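Local coordinates for probable enoyl-CoA hydratase/isomerase (Pseudomonas aeruginosa, PDB 7CRD), which binds coenzyme A and probably acts as a delta(3)-delta(2)-enoyl-CoA isomerase of the crotonase-like family, at residues A[14-19]-A[51-56]; A[96-101]-A[182-187]. All coordinates share one frame; numbering follows the deposited sequence.

Interaction 1: A[14-19]-A[51-56]; sequences LTLRLD and VLITGG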
ATOM      1  N   LEU A  14      -3.025   0.044 -16.704  1.00 32.01           N
ATOM      2  CA  LEU A  14      -2.067  -0.978 -16.295  1.00 33.01           C
ATOM      3  C   LEU A  14      -2.490  -1.510 -14.934  1.00 31.34           C
ATOM      4  O   LEU A  14      -2.644  -0.730 -13.989  1.00 25.59           O
ATOM      5  CB  LEU A  14      -0.650  -0.411 -16.221  1.00 36.43           C
ATOM      6  CG  LEU A  14       0.366  -1.485 -15.840  1.00 36.87           C
ATOM      7  CD1 LEU A  14       0.781  -2.208 -17.089  1.00 41.93           C
ATOM      8  CD2 LEU A  14       1.570  -0.909 -15.147  1.00 37.27           C
ATOM      9  N   THR A  15      -2.675  -2.823 -14.831  1.00 23.70           N
ATOM     10  CA  THR A  15      -3.091  -3.455 -13.585  1.00 26.15           C
ATOM     11  C   THR A  15      -1.948  -4.277 -13.008  1.00 32.84           C
ATOM     12  O   THR A  15      -1.415  -5.164 -13.682  1.00 31.33           O
ATOM     13  CB  THR A  15      -4.304  -4.362 -13.794  1.00 30.27           C
ATOM     14  OG1 THR A  15      -5.408  -3.593 -14.278  1.00 34.23           O
ATOM     15  CG2 THR A  15      -4.698  -5.020 -12.478  1.00 26.95           C
ATOM     16  N   LEU A  16      -1.580  -3.994 -11.765  1.00 24.40           N
ATOM     17  CA  LEU A  16      -0.625  -4.823 -11.033  1.00 25.17           C
ATOM     18  C   LEU A  16      -1.419  -5.733 -10.111  1.00 22.53           C
ATOM     19  O   LEU A  16      -2.032  -5.256  -9.154  1.00 23.69           O
ATOM     20  CB  LEU A  16       0.348  -3.972 -10.224  1.00 27.85           C
ATOM     21  CG  LEU A  16       1.206  -2.987 -10.992  1.00 35.75           C
ATOM     22  CD1 LEU A  16       1.980  -2.113 -10.021  1.00 29.31           C
ATOM     23  CD2 LEU A  16       2.130  -3.756 -11.911  1.00 45.82           C
ATOM     24  N   ARG A  17      -1.413  -7.037 -10.392  1.00 20.80           N
ATOM     25  CA  ARG A  17      -2.163  -8.006  -9.603  1.00 23.04           C
ATOM     26  C   ARG A  17      -1.197  -8.854  -8.783  1.00 24.35           C
ATOM     27  O   ARG A  17      -0.359  -9.570  -9.346  1.00 29.17           O
ATOM     28  CB  ARG A  17      -3.033  -8.900 -10.487  1.00 26.66           C
ATOM     29  CG  ARG A  17      -3.456 -10.191  -9.790  1.00 30.96           C
ATOM     30  CD  ARG A  17      -4.803 -10.695 -10.279  1.00 46.09           C
ATOM     31  NE  ARG A  17      -5.118 -10.186 -11.606  1.00 54.81           N
ATOM     32  CZ  ARG A  17      -6.336  -9.819 -11.983  1.00 59.22           C
ATOM     33  NH1 ARG A  17      -6.544  -9.357 -13.211  1.00 62.51           N
ATOM     34  NH2 ARG A  17      -7.346  -9.914 -11.130  1.00 55.24           N
ATOM     35  N   LEU A  18      -1.305  -8.755  -7.462  1.00 24.36           N
ATOM     36  CA  LEU A  18      -0.547  -9.622  -6.573  1.00 26.69           C
ATOM     37  C   LEU A  18      -1.107 -11.031  -6.697  1.00 30.11           C
ATOM     38  O   LEU A  18      -2.320 -11.224  -6.632  1.00 23.37           O
ATOM     39  CB  LEU A  18      -0.643  -9.124  -5.125  1.00 25.65           C
ATOM     40  CG  LEU A  18       0.207  -7.916  -4.691  1.00 34.41           C
ATOM     41  CD1 LEU A  18      -0.098  -6.665  -5.477  1.00 39.88           C
ATOM     42  CD2 LEU A  18       0.038  -7.648  -3.199  1.00 28.51           C
ATOM     43  N   ASP A  19      -0.224 -12.029  -6.914  1.00 30.60           N
ATOM     44  CA  ASP A  19      -0.674 -13.394  -7.212  1.00 31.22           C
ATOM     45  C   ASP A  19       0.216 -14.406  -6.483  1.00 32.90           C
ATOM     46  O   ASP A  19       0.957 -15.184  -7.077  1.00 34.30           O
ATOM     47  CB  ASP A  19      -0.694 -13.652  -8.719  1.00 38.79           C
ATOM     48  CG  ASP A  19      -1.537 -14.858  -9.092  1.00 50.58           C
ATOM     49  OD1 ASP A  19      -2.259 -15.388  -8.214  1.00 55.65           O
ATOM     50  OD2 ASP A  19      -1.484 -15.270 -10.269  1.00 51.48           O
ATOM     51  N   VAL A  51      -2.979   3.425 -13.297  1.00 21.77           N
ATOM     52  CA  VAL A  51      -2.525   2.152 -12.746  1.00 17.25           C
ATOM     53  C   VAL A  51      -3.520   1.668 -11.696  1.00 20.45           C
ATOM     54  O   VAL A  51      -3.982   2.450 -10.855  1.00 19.81           O
ATOM     55  CB  VAL A  51      -1.104   2.291 -12.157  1.00 20.39           C
ATOM     56  CG1 VAL A  51      -0.723   1.043 -11.343  1.00 22.94           C
ATOM     57  CG2 VAL A  51      -0.098   2.539 -13.271  1.00 22.35           C
ATOM     58  N   LEU A  52      -3.850   0.375 -11.742  1.00 18.01           N
ATOM     59  CA  LEU A  52      -4.702  -0.269 -10.746  1.00 19.95           C
ATOM     60  C   LEU A  52      -3.888  -1.320 -10.008  1.00 23.33           C
ATOM     61  O   LEU A  52      -3.182  -2.114 -10.637  1.00 25.42           O
ATOM     62  CB  LEU A  52      -5.934  -0.928 -11.384  1.00 26.08           C
ATOM     63  CG  LEU A  52      -6.779  -1.819 -10.450  1.00 31.44           C
ATOM     64  CD1 LEU A  52      -7.550  -0.970  -9.442  1.00 29.43           C
ATOM     65  CD2 LEU A  52      -7.742  -2.732 -11.214  1.00 37.86           C
ATOM     66  N   ILE A  53      -3.985  -1.326  -8.684  1.00 22.42           N
ATOM     67  CA  ILE A  53      -3.290  -2.296  -7.847  1.00 19.89           C
ATOM     68  C   ILE A  53      -4.330  -3.142  -7.132  1.00 21.48           C
ATOM     69  O   ILE A  53      -5.248  -2.600  -6.506  1.00 20.72           O
ATOM     70  CB  ILE A  53      -2.360  -1.610  -6.829  1.00 21.17           C
ATOM     71  CG1 ILE A  53      -1.367  -0.699  -7.538  1.00 31.20           C
ATOM     72  CG2 ILE A  53      -1.582  -2.667  -6.028  1.00 20.39           C
ATOM     73  CD1 ILE A  53      -0.412  -0.015  -6.574  1.00 37.15           C
ATOM     74  N   THR A  54      -4.181  -4.466  -7.206  1.00 19.93           N
ATOM     75  CA  THR A  54      -5.168  -5.347  -6.604  1.00 18.95           C
ATOM     76  C   THR A  54      -4.535  -6.697  -6.307  1.00 15.97           C
ATOM     77  O   THR A  54      -3.512  -7.069  -6.883  1.00 19.09           O
ATOM     78  CB  THR A  54      -6.380  -5.526  -7.525  1.00 23.86           C
ATOM     79  OG1 THR A  54      -7.386  -6.282  -6.848  1.00 22.47           O
ATOM     80  CG2 THR A  54      -5.952  -6.259  -8.790  1.00 24.81           C
ATOM     81  N   GLY A  55      -5.169  -7.427  -5.396  1.00 19.70           N
ATOM     82  CA  GLY A  55      -4.804  -8.802  -5.149  1.00 23.58           C
ATOM     83  C   GLY A  55      -5.865  -9.774  -5.622  1.00 27.96           C
ATOM     84  O   GLY A  55      -5.724 -10.984  -5.429  1.00 29.09           O
ATOM     85  N   GLY A  56      -6.939  -9.265  -6.215  1.00 30.13           N
ATOM     86  CA  GLY A  56      -8.020 -10.099  -6.711  1.00 35.36           C
ATOM     87  C   GLY A  56      -9.264 -10.054  -5.839  1.00 29.16           C
ATOM     88  O   GLY A  56      -9.446  -9.181  -4.991  1.00 21.29           O
TER
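L16 sits between two residues of the neighbouring parallel strand: its N donates to L52 O at 2.7 Å, and its O accepts from T54 N at 3.0 Å. L14 O and L18 N bond L52 N and T54 O at the ends. The strand pair is the tight, buried part. One face carries L14, L16, V51 and I53, whose branched hydrocarbon suits burial under a helix; L16 CD1 meets V51 CG1 and I53 CG1, each at 4.4 Å. On the other face T15 and L52 lie side by side; with T15 OG1 beside the backbone N (chi1 -61°), CG2 takes the trans position and reaches T54 CG2 at 4.1 Å. The looser side is at R17, partly exposed, whose chain bends at chi3 and leaves NH2 in distant contact with G56 CA; E8 answers its charge. T54 OG1 accepts from G56 N at 3.1 Å in an ST turn and also hydrogen-bonds A98 O of strand 95-99; G56's positive phi favours glycine. The pair belongs to the beta-alpha-beta unit 13-18, 29-44, 50-54: A38 and A42 of helix 29-44 cover the leucine face, strand 5-10 flanks strand 13-18, and helix 182-196 lies over L52 and T54.

Interaction 2: A[96-101]-A[182-187]; sequences IAAVNG and ATVLEH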
ATOM      1  N   ILE A  96      -5.055   3.514  -8.517  1.00 21.73           N
ATOM      2  CA  ILE A  96      -6.309   3.078  -7.914  1.00 17.50           C
ATOM      3  C   ILE A  96      -6.075   1.726  -7.255  1.00 15.77           C
ATOM      4  O   ILE A  96      -5.520   0.817  -7.879  1.00 19.89           O
ATOM      5  CB  ILE A  96      -7.431   2.982  -8.963  1.00 14.86           C
ATOM      6  CG1 ILE A  96      -7.667   4.333  -9.627  1.00 16.33           C
ATOM      7  CG2 ILE A  96      -8.731   2.439  -8.314  1.00 16.07           C
ATOM      8  CD1 ILE A  96      -8.795   4.281 -10.673  1.00 21.21           C
ATOM      9  N   ALA A  97      -6.473   1.600  -6.001  1.00 15.33           N
ATOM     10  CA  ALA A  97      -6.412   0.329  -5.298  1.00 18.28           C
ATOM     11  C   ALA A  97      -7.789  -0.332  -5.276  1.00 16.10           C
ATOM     12  O   ALA A  97      -8.799   0.320  -4.991  1.00 18.00           O
ATOM     13  CB  ALA A  97      -5.915   0.529  -3.865  1.00 17.03           C
ATOM     14  N   ALA A  98      -7.822  -1.642  -5.526  1.00 18.03           N
ATOM     15  CA  ALA A  98      -9.042  -2.435  -5.380  1.00 19.37           C
ATOM     16  C   ALA A  98      -8.744  -3.534  -4.373  1.00 14.90           C
ATOM     17  O   ALA A  98      -8.000  -4.475  -4.676  1.00 18.53           O
ATOM     18  CB  ALA A  98      -9.501  -3.010  -6.717  1.00 16.92           C
ATOM     19  N   VAL A  99      -9.331  -3.426  -3.185  1.00 16.59           N
ATOM     20  CA  VAL A  99      -8.905  -4.191  -2.014  1.00 20.46           C
ATOM     21  C   VAL A  99     -10.006  -5.163  -1.601  1.00 19.00           C
ATOM     22  O   VAL A  99     -11.121  -4.734  -1.286  1.00 16.35           O
ATOM     23  CB  VAL A  99      -8.578  -3.258  -0.844  1.00 21.45           C
ATOM     24  CG1 VAL A  99      -8.202  -4.057   0.385  1.00 20.70           C
ATOM     25  CG2 VAL A  99      -7.477  -2.259  -1.241  1.00 15.09           C
ATOM     26  N   ASN A 100      -9.669  -6.461  -1.503  1.00 17.59           N
ATOM     27  CA  ASN A 100     -10.544  -7.455  -0.878  1.00 19.87           C
ATOM     28  C   ASN A 100      -9.792  -8.198   0.225  1.00 16.86           C
ATOM     29  O   ASN A 100      -8.567  -8.312   0.185  1.00 21.09           O
ATOM     30  CB  ASN A 100     -11.070  -8.500  -1.878  1.00 18.71           C
ATOM     31  CG  ASN A 100     -12.275  -8.009  -2.673  1.00 19.81           C
ATOM     32  OD1 ASN A 100     -13.345  -7.754  -2.115  1.00 21.78           O
ATOM     33  ND2 ASN A 100     -12.097  -7.862  -3.979  1.00 20.06           N
ATOM     34  N   GLY A 101     -10.549  -8.726   1.195  1.00 20.21           N
ATOM     35  CA  GLY A 101      -9.998  -9.541   2.256  1.00 18.35           C
ATOM     36  C   GLY A 101      -8.941  -8.810   3.060  1.00 22.22           C
ATOM     37  O   GLY A 101      -9.046  -7.606   3.313  1.00 15.74           O
ATOM     38  N   ALA A 182     -15.606  -9.482  -6.787  1.00 24.48           N
ATOM     39  CA  ALA A 182     -15.374  -8.976  -8.133  1.00 28.23           C
ATOM     40  C   ALA A 182     -15.952  -7.584  -8.319  1.00 26.55           C
ATOM     41  O   ALA A 182     -15.435  -6.808  -9.131  1.00 24.24           O
ATOM     42  CB  ALA A 182     -15.976  -9.935  -9.163  1.00 35.75           C
ATOM     43  N   THR A 183     -17.020  -7.255  -7.582  1.00 20.44           N
ATOM     44  CA  THR A 183     -17.600  -5.917  -7.648  1.00 22.68           C
ATOM     45  C   THR A 183     -16.559  -4.843  -7.354  1.00 25.44           C
ATOM     46  O   THR A 183     -16.578  -3.770  -7.960  1.00 20.59           O
ATOM     47  CB  THR A 183     -18.758  -5.792  -6.657  1.00 27.80           C
ATOM     48  OG1 THR A 183     -19.754  -6.786  -6.939  1.00 26.47           O
ATOM     49  CG2 THR A 183     -19.389  -4.412  -6.751  1.00 26.09           C
ATOM     50  N   VAL A 184     -15.650  -5.104  -6.414  1.00 23.08           N
ATOM     51  CA  VAL A 184     -14.664  -4.083  -6.051  1.00 22.79           C
ATOM     52  C   VAL A 184     -13.779  -3.749  -7.245  1.00 19.06           C
ATOM     53  O   VAL A 184     -13.498  -2.575  -7.529  1.00 19.18           O
ATOM     54  CB  VAL A 184     -13.823  -4.541  -4.842  1.00 20.93           C
ATOM     55  CG1 VAL A 184     -12.812  -3.463  -4.457  1.00 15.38           C
ATOM     56  CG2 VAL A 184     -14.717  -4.849  -3.666  1.00 19.38           C
ATOM     57  N   LEU A 185     -13.320  -4.779  -7.961  1.00 21.05           N
ATOM     58  CA  LEU A 185     -12.397  -4.556  -9.070  1.00 22.92           C
ATOM     59  C   LEU A 185     -13.105  -3.941 -10.268  1.00 19.19           C
ATOM     60  O   LEU A 185     -12.526  -3.110 -10.976  1.00 24.12           O
ATOM     61  CB  LEU A 185     -11.723  -5.868  -9.469  1.00 26.26           C
ATOM     62  CG  LEU A 185     -10.551  -6.331  -8.601  1.00 25.52           C
ATOM     63  CD1 LEU A 185     -11.012  -6.710  -7.197  1.00 22.62           C
ATOM     64  CD2 LEU A 185      -9.868  -7.518  -9.258  1.00 30.88           C
ATOM     65  N   GLU A 186     -14.351  -4.346 -10.513  1.00 21.10           N
ATOM     66  CA  GLU A 186     -15.117  -3.770 -11.615  1.00 21.09           C
ATOM     67  C   GLU A 186     -15.376  -2.288 -11.381  1.00 18.97           C
ATOM     68  O   GLU A 186     -15.211  -1.470 -12.294  1.00 21.49           O
ATOM     69  CB  GLU A 186     -16.429  -4.555 -11.799  1.00 32.40           C
ATOM     70  CG  GLU A 186     -16.199  -6.020 -12.230  1.00 50.76           C
ATOM     71  CD  GLU A 186     -17.378  -6.977 -11.978  1.00 64.59           C
ATOM     72  OE1 GLU A 186     -18.403  -6.571 -11.384  1.00 68.10           O
ATOM     73  OE2 GLU A 186     -17.272  -8.161 -12.381  1.00 67.31           O
ATOM     74  N   HIS A 187     -15.732  -1.920 -10.151  1.00 22.95           N
ATOM     75  CA  HIS A 187     -15.891  -0.512  -9.802  1.00 17.35           C
ATOM     76  C   HIS A 187     -14.586   0.265  -9.957  1.00 18.46           C
ATOM     77  O   HIS A 187     -14.585   1.398 -10.453  1.00 22.70           O
ATOM     78  CB  HIS A 187     -16.420  -0.405  -8.373  1.00 18.30           C
ATOM     79  CG  HIS A 187     -16.817   0.977  -7.991  1.00 37.92           C
ATOM     80  ND1 HIS A 187     -18.075   1.481  -8.236  1.00 41.89           N
ATOM     81  CD2 HIS A 187     -16.121   1.972  -7.395  1.00 38.32           C
ATOM     82  CE1 HIS A 187     -18.138   2.730  -7.807  1.00 41.64           C
ATOM     83  NE2 HIS A 187     -16.967   3.050  -7.285  1.00 42.14           N
TER
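Strand 96-99 and segment 182-187 of helix 182-196 run nearly antiparallel, at 169°, with axes 7.6 Å apart and A98 CA only 5.4 Å from L185 CA. This is helix-on-sheet packing in the crotonase fold, with no hydrogen bond between the two segments. A98 makes the closeness possible: its methyl group is small enough to let the helix settle on the strand, and its CB touches L185 CG and V184 CG1, each at 4.0 Å. V184 points at the sheet. With CG1 anti to its backbone N (chi1 -179°), that methyl lies over the peptide at 3.7 Å from V99 N, while CG2 turns to the amide of N100. L185 starts off to one side but bends its end inward, bringing CD1 against both A98 CB and the N100 amide. Asparagine suits the position just past the strand because both ends of its buried amide find backbone partners: OD1 accepts from G181 N, the residue before A182, and ND2 donates to G56 O. Its hydrocarbon neighbours come from the helix. V184 approaches from the opposite direction and L185 across it, so that N100 OD1 stands 3.6 Å from V184 CG2 and N100 ND2 3.6 Å from L185 CD1.

Overall arrangement
Interactions 1 and 2 share one sheet, in which strand 50-54 lies between strands 13-18 and 95-99; their centres are 10 Å apart. The seam between them is mainly backbone: I53 N to I96 O and V51 O to I96 N, both 2.8 Å, are probable hydrogen bonds. Side chains add to it, since T54 OG1 lies 3.6 Å from L185 CG, so the helix of interaction 2 also touches interaction 1. Neither contact contains a CoA-binding residue; interaction 1 is the nearer of the two to S62, whose side chain is about 8 Å from that of L18 in interaction 1 and about 11 Å from that of V99 in interaction 2.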